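Local coordinates for TOG array regulator of axonemal microtubules protein 1 (Mus musculus, PDB 5DN7) that binds microtubules and promotes their polymerisation through its TOG domains, of which this is the second, and takes part in building cilia and setting their length, at residues A[176-180]-A[181-185]; A[95-98]-A[99-103]. All blocks are in the same frame, centred on the assembly; numbering follows the deposited sequence.

Interaction 1: residues A[176-180]-A[181-185]; sequences EDFDL and PKLSF
An aspartate N-cap opens helix 180-187 of this TOG domain, a solenoid of HEAT-type repeats, and across it Asp179 meets Lys182 and Leu183 one turn on. Asp179 contributes two acceptors: its backbone O to the helix, its carboxylate as the cap. The carbonyl O of Asp179 takes the first regular helical bond, from Leu183 N at 2.9 Å, with the donor in the carbonyl plane. The carboxylate takes the capping bond: Lys182 N reaches Asp179 OD1 at 3.4 Å, a weak bond by length although nearly straight, with 165° at the hydrogen. It is the first torsion of Asp179, with CG opposite the backbone N at -173°, that brings the carboxylate back over the start of the helix. There CG rests against the CB of Lys182, and the two side chains run at about a right angle. Bent at its third torsion (73°), the lysine chain turns back beside the aspartate, yet Lys182 NZ stays 4.6 Å from Asp179 OD2, too far for a salt bridge; the opposite charges may still attract weakly.

Pro181, in the first turn, where no amide hydrogen is needed, lays its CD against the same OD1. On the inner side, Leu183 CD2 approaches Phe178 CD1 at 3.9 Å, obliquely to the ring. Both residues are buried and pack on Leu170 of helix 156-172, while Phe178 also touches Leu144 and Leu183 touches Leu148 of helix 140-148; the turn is thereby fastened to the preceding helices. Further along, Leu180 O receives Ser184 N in the next helical bond. Pro181 O is gripped twice, by Phe185 N and by the hydroxyl of Ser184, whose OG donates to it over 2.9 Å.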
loop_
_atom_site.group_PDB
_atom_site.type_symbol
_atom_site.label_atom_id
_atom_site.label_comp_id
_atom_site.label_asym_id
_atom_site.label_seq_id
_atom_site.Cartn_x
_atom_site.Cartn_y
_atom_site.Cartn_z
ATOM N N GLU A 176 -14.885 -10.145 8.266
ATOM C CA GLU A 176 -15.231 -9.480 9.508
ATOM C C GLU A 176 -14.120 -8.562 10.001
ATOM O O GLU A 176 -14.337 -7.804 10.922
ATOM C CB GLU A 176 -15.590 -10.512 10.600
ATOM C CG GLU A 176 -14.427 -11.326 11.112
ATOM C CD GLU A 176 -14.251 -12.630 10.364
ATOM O OE1 GLU A 176 -14.855 -12.788 9.257
ATOM O OE2 GLU A 176 -13.509 -13.503 10.899
ATOM N N ASP A 177 -12.930 -8.632 9.405
ATOM C CA ASP A 177 -11.872 -7.683 9.747
ATOM C C ASP A 177 -12.132 -6.303 9.126
ATOM O O ASP A 177 -11.437 -5.343 9.423
ATOM C CB ASP A 177 -10.505 -8.197 9.287
ATOM C CG ASP A 177 -9.995 -9.342 10.135
ATOM O OD1 ASP A 177 -10.752 -9.783 11.024
ATOM O OD2 ASP A 177 -8.852 -9.812 9.890
ATOM N N PHE A 178 -13.138 -6.221 8.267
ATOM C CA PHE A 178 -13.419 -4.998 7.526
ATOM C C PHE A 178 -14.794 -4.431 7.830
ATOM O O PHE A 178 -15.757 -5.171 8.077
ATOM C CB PHE A 178 -13.329 -5.240 6.009
ATOM C CG PHE A 178 -11.984 -5.668 5.547
ATOM C CD1 PHE A 178 -10.978 -4.733 5.333
ATOM C CD2 PHE A 178 -11.707 -7.014 5.351
ATOM C CE1 PHE A 178 -9.725 -5.133 4.910
ATOM C CE2 PHE A 178 -10.454 -7.419 4.915
ATOM C CZ PHE A 178 -9.460 -6.483 4.700
ATOM N N ASP A 179 -14.874 -3.110 7.783
ATOM C CA ASP A 179 -16.149 -2.403 7.714
ATOM C C ASP A 179 -16.475 -2.243 6.229
ATOM O O ASP A 179 -16.048 -1.274 5.584
ATOM C CB ASP A 179 -16.061 -1.051 8.425
ATOM C CG ASP A 179 -17.402 -0.352 8.529
ATOM O OD1 ASP A 179 -18.313 -0.634 7.722
ATOM O OD2 ASP A 179 -17.542 0.499 9.438
ATOM N N LEU A 180 -17.200 -3.210 5.680
ATOM C CA LEU A 180 -17.361 -3.271 4.238
ATOM C C LEU A 180 -18.215 -2.143 3.623
ATOM O O LEU A 180 -17.900 -1.702 2.522
ATOM C CB LEU A 180 -17.920 -4.636 3.830
ATOM C CG LEU A 180 -17.057 -5.851 4.157
ATOM C CD1 LEU A 180 -17.854 -7.077 3.850
ATOM C CD2 LEU A 180 -15.736 -5.854 3.375
ATOM N N PRO A 181 -19.299 -1.699 4.300
ATOM C CA PRO A 181 -19.994 -0.496 3.805
ATOM C C PRO A 181 -19.075 0.718 3.705
ATOM O O PRO A 181 -19.041 1.414 2.684
ATOM C CB PRO A 181 -21.084 -0.251 4.863
ATOM C CG PRO A 181 -21.397 -1.614 5.380
ATOM C CD PRO A 181 -20.083 -2.382 5.356
ATOM N N LYS A 182 -18.321 0.953 4.769
ATOM C CA LYS A 182 -17.429 2.091 4.804
ATOM C C LYS A 182 -16.464 1.979 3.642
ATOM O O LYS A 182 -16.279 2.923 2.879
ATOM C CB LYS A 182 -16.679 2.161 6.136
ATOM C CG LYS A 182 -15.797 3.401 6.279
ATOM C CD LYS A 182 -15.215 3.528 7.696
ATOM C CE LYS A 182 -14.111 2.491 7.944
ATOM N NZ LYS A 182 -13.506 2.608 9.317
ATOM N N LEU A 183 -15.897 0.785 3.501
ATOM C CA LEU A 183 -14.921 0.491 2.474
ATOM C C LEU A 183 -15.499 0.793 1.092
ATOM O O LEU A 183 -14.886 1.510 0.304
ATOM C CB LEU A 183 -14.473 -0.969 2.589
ATOM C CG LEU A 183 -13.113 -1.358 2.032
ATOM C CD1 LEU A 183 -12.037 -0.370 2.453
ATOM C CD2 LEU A 183 -12.759 -2.766 2.522
ATOM N N SER A 184 -16.692 0.289 0.803
ATOM C CA SER A 184 -17.252 0.498 -0.523
ATOM C C SER A 184 -17.588 1.972 -0.792
ATOM O O SER A 184 -17.507 2.425 -1.938
ATOM C CB SER A 184 -18.491 -0.359 -0.726
ATOM O OG SER A 184 -19.480 -0.045 0.222
ATOM N N PHE A 185 -17.963 2.714 0.247
ATOM C CA PHE A 185 -18.208 4.142 0.064
ATOM C C PHE A 185 -16.917 4.891 -0.174
ATOM O O PHE A 185 -16.889 5.861 -0.924
ATOM C CB PHE A 185 -18.939 4.739 1.273
ATOM C CG PHE A 185 -20.433 4.593 1.205
ATOM C CD1 PHE A 185 -21.025 3.343 1.196
ATOM C CD2 PHE A 185 -21.243 5.704 1.160
ATOM C CE1 PHE A 185 -22.396 3.195 1.126
ATOM C CE2 PHE A 185 -22.620 5.564 1.110
ATOM C CZ PHE A 185 -23.189 4.301 1.087
#

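Interaction 2: residues A[95-98]-A[99-103]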
loop_
_atom_site.group_PDB
_atom_site.type_symbol
_atom_site.label_atom_id
_atom_site.label_comp_id
_atom_site.label_asym_id
_atom_site.label_seq_id
_atom_site.Cartn_x
_atom_site.Cartn_y
_atom_site.Cartn_z
ATOM N N ILE A 95 10.082 -4.882 9.920
ATOM C CA ILE A 95 10.222 -6.196 10.488
ATOM C C ILE A 95 10.783 -6.166 11.912
ATOM O O ILE A 95 10.212 -6.735 12.792
ATOM C CB ILE A 95 11.099 -7.122 9.638
ATOM C CG1 ILE A 95 10.487 -7.410 8.284
ATOM C CG2 ILE A 95 11.335 -8.416 10.367
ATOM C CD1 ILE A 95 9.006 -7.550 8.313
ATOM N N ARG A 96 11.907 -5.507 12.106
ATOM C CA ARG A 96 12.553 -5.446 13.392
ATOM C C ARG A 96 11.671 -4.756 14.435
ATOM O O ARG A 96 11.677 -5.103 15.588
ATOM C CB ARG A 96 13.897 -4.745 13.296
ATOM C CG ARG A 96 14.882 -5.305 12.294
ATOM C CD ARG A 96 15.343 -6.702 12.613
ATOM N NE ARG A 96 16.201 -6.749 13.771
ATOM C CZ ARG A 96 16.522 -7.854 14.423
ATOM N NH1 ARG A 96 16.079 -9.024 14.025
ATOM N NH2 ARG A 96 17.301 -7.787 15.469
ATOM N N LEU A 97 10.901 -3.791 13.996
ATOM C CA LEU A 97 10.060 -3.025 14.875
ATOM C C LEU A 97 8.971 -3.807 15.557
ATOM O O LEU A 97 8.747 -3.626 16.712
ATOM C CB LEU A 97 9.450 -1.840 14.155
ATOM C CG LEU A 97 10.336 -0.631 13.918
ATOM C CD1 LEU A 97 9.620 0.436 13.136
ATOM C CD2 LEU A 97 10.833 -0.086 15.216
ATOM N N GLY A 98 8.284 -4.662 14.839
ATOM C CA GLY A 98 7.164 -5.359 15.412
ATOM C C GLY A 98 6.032 -4.440 15.785
ATOM O O GLY A 98 5.537 -3.738 14.916
ATOM N N GLU A 99 5.609 -4.488 17.044
ATOM C CA GLU A 99 4.494 -3.683 17.518
ATOM C C GLU A 99 4.856 -2.209 17.453
ATOM O O GLU A 99 4.013 -1.364 17.150
ATOM C CB GLU A 99 4.119 -4.071 18.949
ATOM C CG GLU A 99 5.007 -3.447 20.014
ATOM C CD GLU A 99 4.637 -3.892 21.414
ATOM O OE1 GLU A 99 4.045 -3.083 22.160
ATOM O OE2 GLU A 99 4.937 -5.051 21.771
ATOM N N GLN A 100 6.112 -1.920 17.605
ATOM C CA GLN A 100 6.560 -0.576 17.663
ATOM C C GLN A 100 6.171 0.116 16.358
ATOM O O GLN A 100 6.217 1.306 16.264
ATOM C CB GLN A 100 8.066 -0.555 17.816
ATOM C CG GLN A 100 8.571 -0.345 19.219
ATOM C CD GLN A 100 10.024 0.038 19.264
ATOM O OE1 GLN A 100 10.355 1.194 19.279
ATOM N NE2 GLN A 100 10.880 -0.938 19.304
ATOM N N VAL A 101 5.825 -0.649 15.339
ATOM C CA VAL A 101 5.474 -0.037 14.090
ATOM C C VAL A 101 4.239 0.773 14.260
ATOM O O VAL A 101 4.031 1.719 13.563
ATOM C CB VAL A 101 5.438 -0.976 12.877
ATOM C CG1 VAL A 101 4.113 -1.667 12.732
ATOM C CG2 VAL A 101 5.768 -0.210 11.624
ATOM N N GLN A 102 3.434 0.398 15.224
ATOM C CA GLN A 102 2.172 1.083 15.434
ATOM C C GLN A 102 2.500 2.543 15.687
ATOM O O GLN A 102 1.789 3.440 15.233
ATOM C CB GLN A 102 1.426 0.490 16.629
ATOM C CG GLN A 102 0.020 1.035 16.816
ATOM C CD GLN A 102 -0.914 0.028 17.459
ATOM O OE1 GLN A 102 -1.116 -1.069 16.938
ATOM N NE2 GLN A 102 -1.488 0.397 18.598
ATOM N N GLN A 103 3.587 2.777 16.414
ATOM C CA GLN A 103 4.022 4.110 16.691
ATOM C C GLN A 103 4.397 4.802 15.419
ATOM O O GLN A 103 4.354 6.002 15.351
ATOM C CB GLN A 103 5.225 4.097 17.631
ATOM C CG GLN A 103 5.773 5.465 17.940
ATOM C CD GLN A 103 4.721 6.375 18.566
ATOM O OE1 GLN A 103 4.247 6.104 19.617
ATOM N NE2 GLN A 103 4.358 7.439 17.887
#
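Leu97, the last residue of helix 80-97, meets Gln100 and Val101 just past the glycine that ends the helix. Its CB lies 4.1 Å from the CB of Gln100. With CG of Leu97 opposite its own carbonyl carbon (chi1 -77°), the side chain is directed so that its two methyls divide between the partners. CD1 meets Val101 CG2 at 4.2 Å, a loose apolar touch. CD2 goes to Gln100, resting 3.8 Å from its CB and reaching the amide end as well, with Gln100 CD and NE2 only slightly farther off. Leu97 lies at about a right angle to both side chains.

The backbone turns at the glycine. Gly98 leaves helical geometry with a positive phi of 65°, and in this conformation a CB would run into Glu99 N; the chain then resumes helical angles without the regular helical bonds. Gln100 N reaches back to Leu97 O at 3.3 Å, but from well above the carbonyl plane, so the bond does not follow a lone pair. Val101 N bonds to Gly98 O at about 3.1 Å, although the position of this nitrogen is less certain. Val101 CG1 packs on the same glycine oxygen at 3.3 Å, placing a methyl beside the acceptor.

The turn links helix 80-97 to helix 105-114, passing from the predicted HEAT 5 repeat towards HEAT 6. On one flank Leu97 touches Pro56 and Gln100 touches Leu64 of helix 61-74, while Val101 is buried against Leu134 and Glu137 of helix 121-138, so the linker is packed between helix 61-74, with the loop at Pro56, and helix 121-138.

How the interactions relate
Both interactions are local turns of one solenoid, about 25 Å apart between centres and without touching; interaction 2 comes first along the chain. They treat opposite ends of helices: 176-185 starts one with an aspartate cap, whereas 95-103 stops one at a glycine. Their chemistry follows. The start relies on a side-chain acceptor, a serine hydroxyl and regular helical bonds; the stop has two backbone bonds, one out of the carbonyl plane and one with an uncertain donor position, and no side-chain hydrogen bond between its segments. Both add apolar contacts. Each is only partly buried, Phe178 and Leu183 inside in one, Leu97 and Val101 in the other, with Lys182 and Glu99 among the exposed residues.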